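Local coordinates for flavohemoprotein (Vibrio cholerae O1 biovar El Tor, PDB 4EH1), which probably detoxifies nitric oxide by converting it to nitrate with oxygen and NAD(P)H, its reductase domain, the part present here, carrying FAD, at residues V44-Y57 with G83-V95. Sequence-based numbering, arbitrary orientation. Where two conformers were deposited one is given.
Sequences VTPEGSDYREIRQY and GLVSHYLHNNVKV. With FAD (flavin-adenine dinucleotide), chain C.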
ATOM      1  N   VAL A  44      -2.339  -2.133  19.854  1.00 35.66           N
ATOM      2  CA  VAL A  44      -1.140  -2.891  19.542  1.00 39.23           C
ATOM      3  C   VAL A  44      -0.151  -2.744  20.660  1.00 41.71           C
ATOM      4  O   VAL A  44      -0.375  -1.983  21.602  1.00 40.44           O
ATOM      5  CB  VAL A  44      -0.470  -2.383  18.255  1.00 48.09           C
ATOM      6  CG1 VAL A  44      -1.284  -2.799  17.023  1.00 48.26           C
ATOM      7  CG2 VAL A  44      -0.298  -0.862  18.303  1.00 39.39           C
ATOM      8  N   THR A  45       0.950  -3.474  20.531  1.00 45.81           N
ATOM      9  CA  THR A  45       2.059  -3.434  21.465  1.00 49.25           C
ATOM     10  C   THR A  45       3.299  -3.159  20.642  1.00 57.92           C
ATOM     11  O   THR A  45       3.818  -4.049  19.966  1.00 61.40           O
ATOM     12  CB  THR A  45       2.229  -4.776  22.170  1.00 60.53           C
ATOM     13  OG1 THR A  45       1.005  -5.096  22.831  1.00 61.03           O
ATOM     14  CG2 THR A  45       3.374  -4.717  23.190  1.00 64.62           C
ATOM     15  N   PRO A  46       3.759  -1.910  20.663  1.00 56.91           N
ATOM     16  CA  PRO A  46       4.891  -1.509  19.818  1.00 61.45           C
ATOM     17  C   PRO A  46       6.206  -2.204  20.184  1.00 65.70           C
ATOM     18  O   PRO A  46       6.319  -2.763  21.282  1.00 65.20           O
ATOM     19  CB  PRO A  46       4.956   0.005  20.031  1.00 63.70           C
ATOM     20  CG  PRO A  46       3.491   0.377  20.343  1.00 56.92           C
ATOM     21  CD  PRO A  46       3.035  -0.756  21.227  1.00 53.27           C
ATOM     22  N   GLU A  47       7.163  -2.188  19.252  1.00 67.98           N
ATOM     23  CA  GLU A  47       8.466  -2.841  19.419  1.00 79.60           C
ATOM     24  C   GLU A  47       9.155  -2.554  20.770  1.00 82.90           C
ATOM     25  O   GLU A  47       9.917  -3.386  21.275  1.00 85.71           O
ATOM     26  CB  GLU A  47       9.396  -2.531  18.229  1.00 81.65           C
ATOM     27  CG  GLU A  47       9.134  -3.394  16.982  1.00 83.25           C
ATOM     28  CD  GLU A  47      10.302  -3.401  15.974  1.00 89.59           C
ATOM     29  OE1 GLU A  47      11.040  -4.410  15.914  1.00 88.01           O
ATOM     30  OE2 GLU A  47      10.471  -2.410  15.227  1.00 91.48           O
ATOM     31  N   GLY A  48       8.885  -1.380  21.339  0.89 86.25           N
ATOM     32  CA  GLY A  48       9.174  -1.112  22.745  0.89 95.62           C
ATOM     33  C   GLY A  48       8.076  -1.783  23.558  0.89 98.56           C
ATOM     34  O   GLY A  48       7.067  -1.164  23.928  0.89 91.48           O
ATOM     35  N   SER A  49       8.292  -3.064  23.844  1.00105.91           N
ATOM     36  CA  SER A  49       7.193  -4.005  24.064  1.00103.96           C
ATOM     37  C   SER A  49       6.582  -4.081  25.458  1.00101.09           C
ATOM     38  O   SER A  49       6.002  -5.108  25.811  1.00104.59           O
ATOM     39  CB  SER A  49       7.607  -5.417  23.610  1.00109.85           C
ATOM     40  OG  SER A  49       7.028  -5.756  22.356  1.00106.88           O
ATOM     41  N   ASP A  50       6.676  -3.022  26.254  1.00 97.72           N
ATOM     42  CA  ASP A  50       6.099  -3.110  27.596  1.00 97.56           C
ATOM     43  C   ASP A  50       4.568  -3.101  27.570  1.00 84.51           C
ATOM     44  O   ASP A  50       3.928  -4.077  27.975  1.00 83.71           O
ATOM     45  CB  ASP A  50       6.643  -2.036  28.564  1.00101.40           C
ATOM     46  CG  ASP A  50       7.607  -1.060  27.902  1.00100.31           C
ATOM     47  OD1 ASP A  50       8.831  -1.200  28.119  1.00 98.58           O
ATOM     48  OD2 ASP A  50       7.136  -0.143  27.186  1.00 97.58           O
ATOM     49  N   TYR A  51       3.987  -2.014  27.071  1.00 70.88           N
ATOM     50  CA  TYR A  51       2.563  -1.776  27.255  1.00 63.51           C
ATOM     51  C   TYR A  51       1.812  -1.667  25.938  1.00 59.04           C
ATOM     52  O   TYR A  51       2.378  -1.255  24.926  1.00 53.44           O
ATOM     53  CB  TYR A  51       2.361  -0.499  28.070  0.77 66.79           C
ATOM     54  CG  TYR A  51       3.317  -0.387  29.241  0.77 71.74           C
ATOM     55  CD1 TYR A  51       3.485  -1.444  30.132  0.75 76.90           C
ATOM     56  CD2 TYR A  51       4.069   0.765  29.444  0.76 75.01           C
ATOM     57  CE1 TYR A  51       4.365  -1.355  31.199  0.77 82.19           C
ATOM     58  CE2 TYR A  51       4.954   0.866  30.509  0.75 80.76           C
ATOM     59  CZ  TYR A  51       5.095  -0.200  31.381  0.74 84.90           C
ATOM     60  OH  TYR A  51       5.968  -0.116  32.443  0.75 91.60           O
ATOM     61  N   ARG A  52       0.540  -2.055  25.963  1.00 47.95           N
ATOM     62  CA  ARG A  52      -0.344  -1.873  24.826  1.00 50.44           C
ATOM     63  C   ARG A  52      -0.752  -0.399  24.684  1.00 48.40           C
ATOM     64  O   ARG A  52      -0.779   0.364  25.656  1.00 46.88           O
ATOM     65  CB  ARG A  52      -1.584  -2.751  24.972  1.00 46.59           C
ATOM     66  CG  ARG A  52      -2.338  -2.477  26.235  1.00 57.72           C
ATOM     67  CD  ARG A  52      -3.750  -3.030  26.179  1.00 69.91           C
ATOM     68  NE  ARG A  52      -4.380  -3.007  27.500  1.00 78.39           N
ATOM     69  CZ  ARG A  52      -5.620  -3.414  27.750  1.00 81.73           C
ATOM     70  NH1 ARG A  52      -6.376  -3.877  26.764  1.00 80.91           N
ATOM     71  NH2 ARG A  52      -6.102  -3.359  28.987  1.00 85.78           N
ATOM     72  N   GLU A  53      -1.070  -0.014  23.462  1.00 37.71           N
ATOM     73  CA  GLU A  53      -1.520   1.331  23.171  1.00 34.84           C
ATOM     74  C   GLU A  53      -2.784   1.236  22.315  1.00 36.90           C
ATOM     75  O   GLU A  53      -2.873   0.411  21.406  1.00 39.20           O
ATOM     76  CB  GLU A  53      -0.454   2.077  22.382  1.00 35.09           C
ATOM     77  CG  GLU A  53       0.899   2.219  23.083  1.00 39.15           C
ATOM     78  CD  GLU A  53       0.892   3.263  24.197  1.00 50.13           C
ATOM     79  OE1 GLU A  53       1.758   3.165  25.101  1.00 61.63           O
ATOM     80  OE2 GLU A  53       0.032   4.179  24.187  1.00 46.88           O
ATOM     81  N   ILE A  54      -3.746   2.100  22.608  0.61 31.96           N
ATOM     82  CA  ILE A  54      -5.017   2.120  21.910  0.61 30.27           C
ATOM     83  C   ILE A  54      -5.252   3.492  21.275  0.61 26.18           C
ATOM     84  O   ILE A  54      -5.049   4.525  21.924  0.61 26.67           O
ATOM     85  CB  ILE A  54      -6.177   1.770  22.887  0.61 31.52           C
ATOM     86  CG1 ILE A  54      -5.949   0.381  23.499  0.61 30.70           C
ATOM     87  CG2 ILE A  54      -7.498   1.807  22.149  0.61 32.38           C
ATOM     88  CD1 ILE A  54      -6.713   0.085  24.806  0.61 32.26           C
ATOM     89  N   ARG A  55      -5.669   3.485  20.011  1.00 24.69           N
ATOM     90  CA  ARG A  55      -5.969   4.687  19.248  1.00 28.25           C
ATOM     91  C   ARG A  55      -7.273   4.532  18.459  1.00 33.36           C
ATOM     92  O   ARG A  55      -7.595   3.440  17.936  1.00 26.43           O
ATOM     93  CB  ARG A  55      -4.868   4.952  18.211  1.00 23.62           C
ATOM     94  CG  ARG A  55      -3.453   5.126  18.826  1.00 30.58           C
ATOM     95  CD  ARG A  55      -3.309   6.321  19.800  1.00 26.32           C
ATOM     96  NE  ARG A  55      -1.921   6.453  20.267  1.00 28.59           N
ATOM     97  CZ  ARG A  55      -1.502   6.083  21.473  1.00 33.68           C
ATOM     98  NH1 ARG A  55      -2.364   5.574  22.348  1.00 30.67           N
ATOM     99  NH2 ARG A  55      -0.221   6.225  21.808  1.00 32.93           N
ATOM    100  N   GLN A  56      -7.992   5.643  18.341  1.00 23.60           N
ATOM    101  CA  GLN A  56      -9.150   5.735  17.463  1.00 21.21           C
ATOM    102  C   GLN A  56      -8.721   5.868  16.012  1.00 26.80           C
ATOM    103  O   GLN A  56      -7.824   6.675  15.696  1.00 25.58           O
ATOM    104  CB  GLN A  56     -10.007   6.962  17.854  1.00 28.21           C
ATOM    105  CG  GLN A  56     -10.413   7.008  19.309  1.00 33.06           C
ATOM    106  CD  GLN A  56      -9.497   7.893  20.143  1.00 33.79           C
ATOM    107  OE1 GLN A  56      -8.269   7.788  20.079  1.00 36.79           O
ATOM    108  NE2 GLN A  56     -10.090   8.778  20.909  1.00 34.28           N
ATOM    109  N   TYR A  57      -9.331   5.072  15.125  1.00 24.63           N
ATOM    110  CA  TYR A  57      -9.187   5.304  13.676  1.00 22.68           C
ATOM    111  C   TYR A  57     -10.552   5.247  12.984  1.00 27.64           C
ATOM    112  O   TYR A  57     -11.349   4.343  13.248  1.00 24.34           O
ATOM    113  CB  TYR A  57      -8.200   4.335  13.014  1.00 21.96           C
ATOM    114  CG  TYR A  57      -6.811   4.551  13.492  1.00 27.49           C
ATOM    115  CD1 TYR A  57      -6.110   5.709  13.138  1.00 32.18           C
ATOM    116  CD2 TYR A  57      -6.216   3.650  14.365  1.00 27.35           C
ATOM    117  CE1 TYR A  57      -4.821   5.957  13.626  1.00 31.88           C
ATOM    118  CE2 TYR A  57      -4.955   3.887  14.869  1.00 29.67           C
ATOM    119  CZ  TYR A  57      -4.252   5.043  14.492  1.00 31.13           C
ATOM    120  OH  TYR A  57      -2.990   5.268  14.986  1.00 29.77           O
ATOM    121  N   GLY A  83       4.973   9.171  15.953  1.00 29.46           N
ATOM    122  CA  GLY A  83       3.830   8.655  16.699  1.00 25.06           C
ATOM    123  C   GLY A  83       3.927   7.148  16.763  1.00 24.99           C
ATOM    124  O   GLY A  83       4.138   6.483  15.733  1.00 29.72           O
ATOM    125  N   LEU A  84       3.778   6.622  17.964  1.00 27.20           N
ATOM    126  CA  LEU A  84       4.042   5.219  18.266  1.00 32.68           C
ATOM    127  C   LEU A  84       3.167   4.236  17.500  1.00 32.44           C
ATOM    128  O   LEU A  84       3.682   3.344  16.838  1.00 31.06           O
ATOM    129  CB  LEU A  84       3.857   4.956  19.753  1.00 39.82           C
ATOM    130  CG  LEU A  84       5.119   4.732  20.585  1.00 51.50           C
ATOM    131  CD1 LEU A  84       6.155   5.823  20.345  1.00 52.79           C
ATOM    132  CD2 LEU A  84       4.725   4.691  22.045  1.00 56.19           C
ATOM    133  N   VAL A  85       1.851   4.399  17.604  1.00 30.59           N
ATOM    134  CA  VAL A  85       0.929   3.453  16.994  1.00 29.14           C
ATOM    135  C   VAL A  85       0.912   3.596  15.488  1.00 27.44           C
ATOM    136  O   VAL A  85       0.918   2.572  14.762  1.00 25.39           O
ATOM    137  CB  VAL A  85      -0.501   3.592  17.543  1.00 29.98           C
ATOM    138  CG1 VAL A  85      -1.492   2.748  16.707  1.00 22.98           C
ATOM    139  CG2 VAL A  85      -0.545   3.206  19.025  1.00 24.92           C
ATOM    140  N   SER A  86       0.902   4.848  15.010  1.00 25.28           N
ATOM    141  CA  SER A  86       0.850   5.065  13.553  1.00 25.45           C
ATOM    142  C   SER A  86       2.097   4.478  12.875  1.00 29.63           C
ATOM    143  O   SER A  86       1.997   3.853  11.819  1.00 30.29           O
ATOM    144  CB  SER A  86       0.620   6.542  13.165  1.00 24.88           C
ATOM    145  OG  SER A  86       1.619   7.420  13.655  1.00 28.04           O
ATOM    146  N   HIS A  87       3.260   4.617  13.509  1.00 25.33           N
ATOM    147  CA  HIS A  87       4.475   4.096  12.888  1.00 27.80           C
ATOM    148  C   HIS A  87       4.485   2.586  13.001  1.00 30.57           C
ATOM    149  O   HIS A  87       4.973   1.895  12.124  1.00 31.95           O
ATOM    150  CB  HIS A  87       5.748   4.735  13.477  1.00 28.68           C
ATOM    151  CG  HIS A  87       5.991   6.119  12.957  1.00 39.93           C
ATOM    152  ND1 HIS A  87       7.004   6.416  12.065  1.00 42.96           N
ATOM    153  CD2 HIS A  87       5.298   7.268  13.134  1.00 38.95           C
ATOM    154  CE1 HIS A  87       6.946   7.697  11.745  1.00 40.73           C
ATOM    155  NE2 HIS A  87       5.923   8.238  12.383  1.00 44.77           N
ATOM    156  N   TYR A  88       3.928   2.077  14.086  1.00 28.67           N
ATOM    157  CA  TYR A  88       3.921   0.650  14.265  1.00 31.78           C
ATOM    158  C   TYR A  88       3.111  -0.045  13.173  1.00 29.27           C
ATOM    159  O   TYR A  88       3.549  -1.038  12.628  1.00 31.55           O
ATOM    160  CB  TYR A  88       3.354   0.285  15.613  1.00 30.78           C
ATOM    161  CG  TYR A  88       3.390  -1.197  15.848  1.00 28.45           C
ATOM    162  CD1 TYR A  88       4.591  -1.840  16.126  1.00 35.05           C
ATOM    163  CD2 TYR A  88       2.232  -1.955  15.775  1.00 28.15           C
ATOM    164  CE1 TYR A  88       4.642  -3.193  16.344  1.00 38.05           C
ATOM    165  CE2 TYR A  88       2.264  -3.335  15.998  1.00 30.57           C
ATOM    166  CZ  TYR A  88       3.480  -3.937  16.284  1.00 38.44           C
ATOM    167  OH  TYR A  88       3.531  -5.290  16.514  1.00 44.35           O
ATOM    168  N   LEU A  89       1.931   0.495  12.898  1.00 30.55           N
ATOM    169  CA  LEU A  89       1.033   0.011  11.863  1.00 27.53           C
ATOM    170  C   LEU A  89       1.672   0.064  10.479  1.00 33.01           C
ATOM    171  O   LEU A  89       1.687  -0.956   9.775  1.00 25.33           O
ATOM    172  CB  LEU A  89      -0.262   0.824  11.856  1.00 23.46           C
ATOM    173  CG  LEU A  89      -1.145   0.576  13.073  1.00 29.54           C
ATOM    174  CD1 LEU A  89      -2.367   1.467  13.028  1.00 23.08           C
ATOM    175  CD2 LEU A  89      -1.532  -0.915  13.177  1.00 30.83           C
ATOM    176  N   HIS A  90       2.156   1.256  10.096  1.00 27.58           N
ATOM    177  CA  HIS A  90       2.877   1.449   8.840  1.00 31.58           C
ATOM    178  C   HIS A  90       4.080   0.493   8.709  1.00 30.02           C
ATOM    179  O   HIS A  90       4.212  -0.206   7.715  1.00 29.00           O
ATOM    180  CB  HIS A  90       3.368   2.913   8.692  1.00 31.18           C
ATOM    181  CG  HIS A  90       2.328   3.857   8.175  1.00 24.90           C
ATOM    182  ND1 HIS A  90       2.428   4.472   6.944  1.00 27.42           N
ATOM    183  CD2 HIS A  90       1.155   4.287   8.714  1.00 25.65           C
ATOM    184  CE1 HIS A  90       1.369   5.236   6.741  1.00 23.47           C
ATOM    185  NE2 HIS A  90       0.581   5.146   7.800  1.00 24.25           N
ATOM    186  N   ASN A  91       4.929   0.428   9.726  1.00 26.18           N
ATOM    187  CA  ASN A  91       6.190  -0.301   9.588  1.00 29.04           C
ATOM    188  C   ASN A  91       6.158  -1.783   9.896  1.00 34.78           C
ATOM    189  O   ASN A  91       6.954  -2.522   9.355  1.00 38.20           O
ATOM    190  CB  ASN A  91       7.292   0.343  10.438  1.00 31.38           C
ATOM    191  CG  ASN A  91       7.608   1.763   9.991  1.00 41.17           C
ATOM    192  OD1 ASN A  91       7.449   2.095   8.820  1.00 44.09           O
ATOM    193  ND2 ASN A  91       8.036   2.606  10.920  1.00 45.64           N
ATOM    194  N   ASN A  92       5.268  -2.217  10.781  1.00 32.00           N
ATOM    195  CA  ASN A  92       5.371  -3.564  11.329  1.00 28.97           C
ATOM    196  C   ASN A  92       4.176  -4.443  11.029  1.00 28.31           C
ATOM    197  O   ASN A  92       4.294  -5.653  11.010  1.00 34.93           O
ATOM    198  CB  ASN A  92       5.523  -3.516  12.860  1.00 34.55           C
ATOM    199  CG  ASN A  92       6.822  -2.863  13.303  1.00 36.36           C
ATOM    200  OD1 ASN A  92       7.741  -3.531  13.772  1.00 42.03           O
ATOM    201  ND2 ASN A  92       6.900  -1.557  13.151  1.00 34.66           N
ATOM    202  N   VAL A  93       3.007  -3.846  10.855  1.00 30.05           N
ATOM    203  CA  VAL A  93       1.818  -4.654  10.686  1.00 32.19           C
ATOM    204  C   VAL A  93       1.569  -4.959   9.200  1.00 31.77           C
ATOM    205  O   VAL A  93       1.046  -4.119   8.473  1.00 25.79           O
ATOM    206  CB  VAL A  93       0.609  -3.971  11.325  1.00 35.15           C
ATOM    207  CG1 VAL A  93      -0.659  -4.813  11.085  1.00 37.50           C
ATOM    208  CG2 VAL A  93       0.879  -3.723  12.827  1.00 31.23           C
ATOM    209  N   LYS A  94       1.937  -6.165   8.771  1.00 30.99           N
ATOM    210  CA  LYS A  94       1.818  -6.569   7.367  1.00 29.70           C
ATOM    211  C   LYS A  94       0.471  -7.192   7.013  1.00 31.28           C
ATOM    212  O   LYS A  94      -0.289  -7.605   7.898  1.00 33.24           O
ATOM    213  CB  LYS A  94       2.901  -7.606   7.029  1.00 32.60           C
ATOM    214  CG  LYS A  94       4.287  -7.255   7.530  1.00 37.63           C
ATOM    215  CD  LYS A  94       5.353  -8.197   6.970  1.00 36.79           C
ATOM    216  CE  LYS A  94       5.197  -9.605   7.557  1.00 36.80           C
ATOM    217  NZ  LYS A  94       4.825  -9.583   9.019  1.00 40.46           N
ATOM    218  N   VAL A  95       0.188  -7.271   5.705  1.00 28.72           N
ATOM    219  CA  VAL A  95      -0.875  -8.132   5.212  1.00 28.14           C
ATOM    220  C   VAL A  95      -0.697  -9.540   5.776  1.00 27.81           C
ATOM    221  O   VAL A  95       0.381 -10.135   5.659  1.00 26.99           O
ATOM    222  CB  VAL A  95      -0.884  -8.218   3.667  1.00 30.22           C
ATOM    223  CG1 VAL A  95      -1.932  -9.225   3.197  1.00 26.79           C
ATOM    224  CG2 VAL A  95      -1.156  -6.840   3.052  1.00 29.49           C
TER
HETATM  225  PA  FAD C 301       1.498   9.272  19.621  1.00 29.10           P
HETATM  226  O1A FAD C 301       0.329   9.196  20.445  1.00 24.76           O
HETATM  227  O2A FAD C 301       2.667   8.506  19.892  1.00 20.05           O
HETATM  228  O5B FAD C 301       1.958  10.747  19.631  1.00 27.54           O
HETATM  229  C5B FAD C 301       1.027  11.794  19.734  1.00 35.66           C
HETATM  230  C4B FAD C 301       1.638  13.172  19.558  1.00 42.52           C
HETATM  231  O4B FAD C 301       2.394  13.550  20.692  1.00 40.60           O
HETATM  232  C3B FAD C 301       2.574  13.159  18.388  1.00 49.74           C
HETATM  233  O3B FAD C 301       2.505  14.414  17.760  1.00 56.93           O
HETATM  234  C2B FAD C 301       3.919  13.000  19.010  1.00 42.70           C
HETATM  235  O2B FAD C 301       4.837  13.644  18.183  1.00 47.02           O
HETATM  236  C1B FAD C 301       3.758  13.646  20.355  1.00 41.42           C
HETATM  237  N9A FAD C 301       4.552  12.915  21.336  1.00 42.10           N
HETATM  238  C8A FAD C 301       4.592  11.612  21.506  1.00 49.58           C
HETATM  239  N7A FAD C 301       5.442  11.275  22.475  1.00 50.53           N
HETATM  240  C5A FAD C 301       5.967  12.390  22.931  1.00 44.76           C
HETATM  241  C6A FAD C 301       6.944  12.730  23.954  1.00 45.76           C
HETATM  242  N6A FAD C 301       7.532  11.785  24.700  1.00 43.63           N
HETATM  243  N1A FAD C 301       7.220  14.013  24.098  1.00 40.74           N
HETATM  244  C2A FAD C 301       6.640  14.941  23.372  1.00 40.12           C
HETATM  245  N3A FAD C 301       5.752  14.707  22.429  1.00 42.16           N
HETATM  246  C4A FAD C 301       5.385  13.468  22.165  1.00 40.78           C
HETATM  247  N1  FAD C 301      -5.749   9.105  12.866  1.00 22.54           N
HETATM  248  C2  FAD C 301      -5.683   8.623  11.627  1.00 32.03           C
HETATM  249  O2  FAD C 301      -4.596   8.460  11.133  1.00 24.52           O
HETATM  250  N3  FAD C 301      -6.743   8.296  10.909  1.00 23.99           N
HETATM  251  C4  FAD C 301      -7.953   8.415  11.364  1.00 25.79           C
HETATM  252  O4  FAD C 301      -8.875   8.094  10.660  1.00 22.99           O
HETATM  253  C4X FAD C 301      -8.119   8.955  12.718  1.00 24.51           C
HETATM  254  N5  FAD C 301      -9.304   9.126  13.254  1.00 31.42           N
HETATM  255  C5X FAD C 301      -9.432   9.623  14.469  1.00 27.16           C
HETATM  256  C6  FAD C 301     -10.683   9.782  14.972  1.00 32.02           C
HETATM  257  C7  FAD C 301     -10.856  10.295  16.220  1.00 31.02           C
HETATM  258  C7M FAD C 301     -12.218  10.476  16.772  1.00 23.45           C
HETATM  259  C8  FAD C 301      -9.699  10.659  17.026  1.00 28.12           C
HETATM  260  C8M FAD C 301      -9.929  11.202  18.384  1.00 30.66           C
HETATM  261  C9  FAD C 301      -8.437  10.497  16.529  1.00 30.00           C
HETATM  262  C9A FAD C 301      -8.264   9.996  15.267  1.00 22.76           C
HETATM  263  N10 FAD C 301      -6.995   9.825  14.736  1.00 28.18           N
HETATM  264  C10 FAD C 301      -6.907   9.306  13.455  1.00 23.07           C
HETATM  265  C1' FAD C 301      -5.812  10.149  15.523  1.00 25.42           C
HETATM  266  C2' FAD C 301      -5.177   8.860  16.047  1.00 28.74           C
HETATM  267  O2' FAD C 301      -6.006   8.150  16.940  1.00 25.96           O
HETATM  268  C3' FAD C 301      -3.880   9.014  16.813  1.00 26.37           C
HETATM  269  O3' FAD C 301      -3.993   9.972  17.828  1.00 22.91           O
HETATM  270  C4' FAD C 301      -2.653   9.247  15.951  1.00 28.67           C
HETATM  271  O4' FAD C 301      -2.562   8.201  15.013  1.00 26.45           O
HETATM  272  C5' FAD C 301      -1.353   9.370  16.737  1.00 27.57           C
HETATM  273  O5' FAD C 301      -1.011   8.231  17.470  1.00 25.75           O
HETATM  274  P   FAD C 301       0.427   7.706  17.616  1.00 28.08           P
HETATM  275  O1P FAD C 301       0.374   6.673  18.598  1.00 27.35           O
HETATM  276  O2P FAD C 301       0.914   7.396  16.328  1.00 28.15           O
HETATM  277  O3P FAD C 301       1.164   8.958  18.140  1.00 22.61           O
HETATM  278  O   HOH W   1       1.183  -5.530  18.789  1.00 43.69           O
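Phosphate oxygen O1P of FAD is gripped from both segments: R55 NE donates to it at 2.8 Å and V85 N at 2.9 Å, with a weak, longer bond from R55 NH2. The setting is the FAD-binding antiparallel barrel of the ferredoxin reductase family, a worked example of a helix N-terminus receiving a pyrophosphate. The first turn of helix 84-92 also offers L84 N to O2A, while S86 N and S86 OG both reach O2P; backbone amides, the arginine and the helix N-terminus probably together offset the phosphate charge. On strand 53-57, R55 CG lies against V85 CG2 (3.5 Å), and the bend at chi2 (-62°) turns the guanidinium so that the same methyl lies over one face. A salt bridge from R55 NH2 to E53 OE2, met from above the carboxylate plane, and a bond from NH1 to I54 O help fix the guanidinium's rotation. Y57, its OH hydrogen-bonded with FAD O4', presents its ring edge to V85 CG1. Farther along the helix, Y88 (chi1 -178°, CG opposite its own nitrogen) extends its ring to residues 44-47, CE2 meeting V44 CB and CD1 meeting P46 CA, with the carbonyl carbon of T45 over one face. Beyond the ring, a water accepts from T45 N at 2.7 Å and also bonds Y88 OH at 3.3 Å.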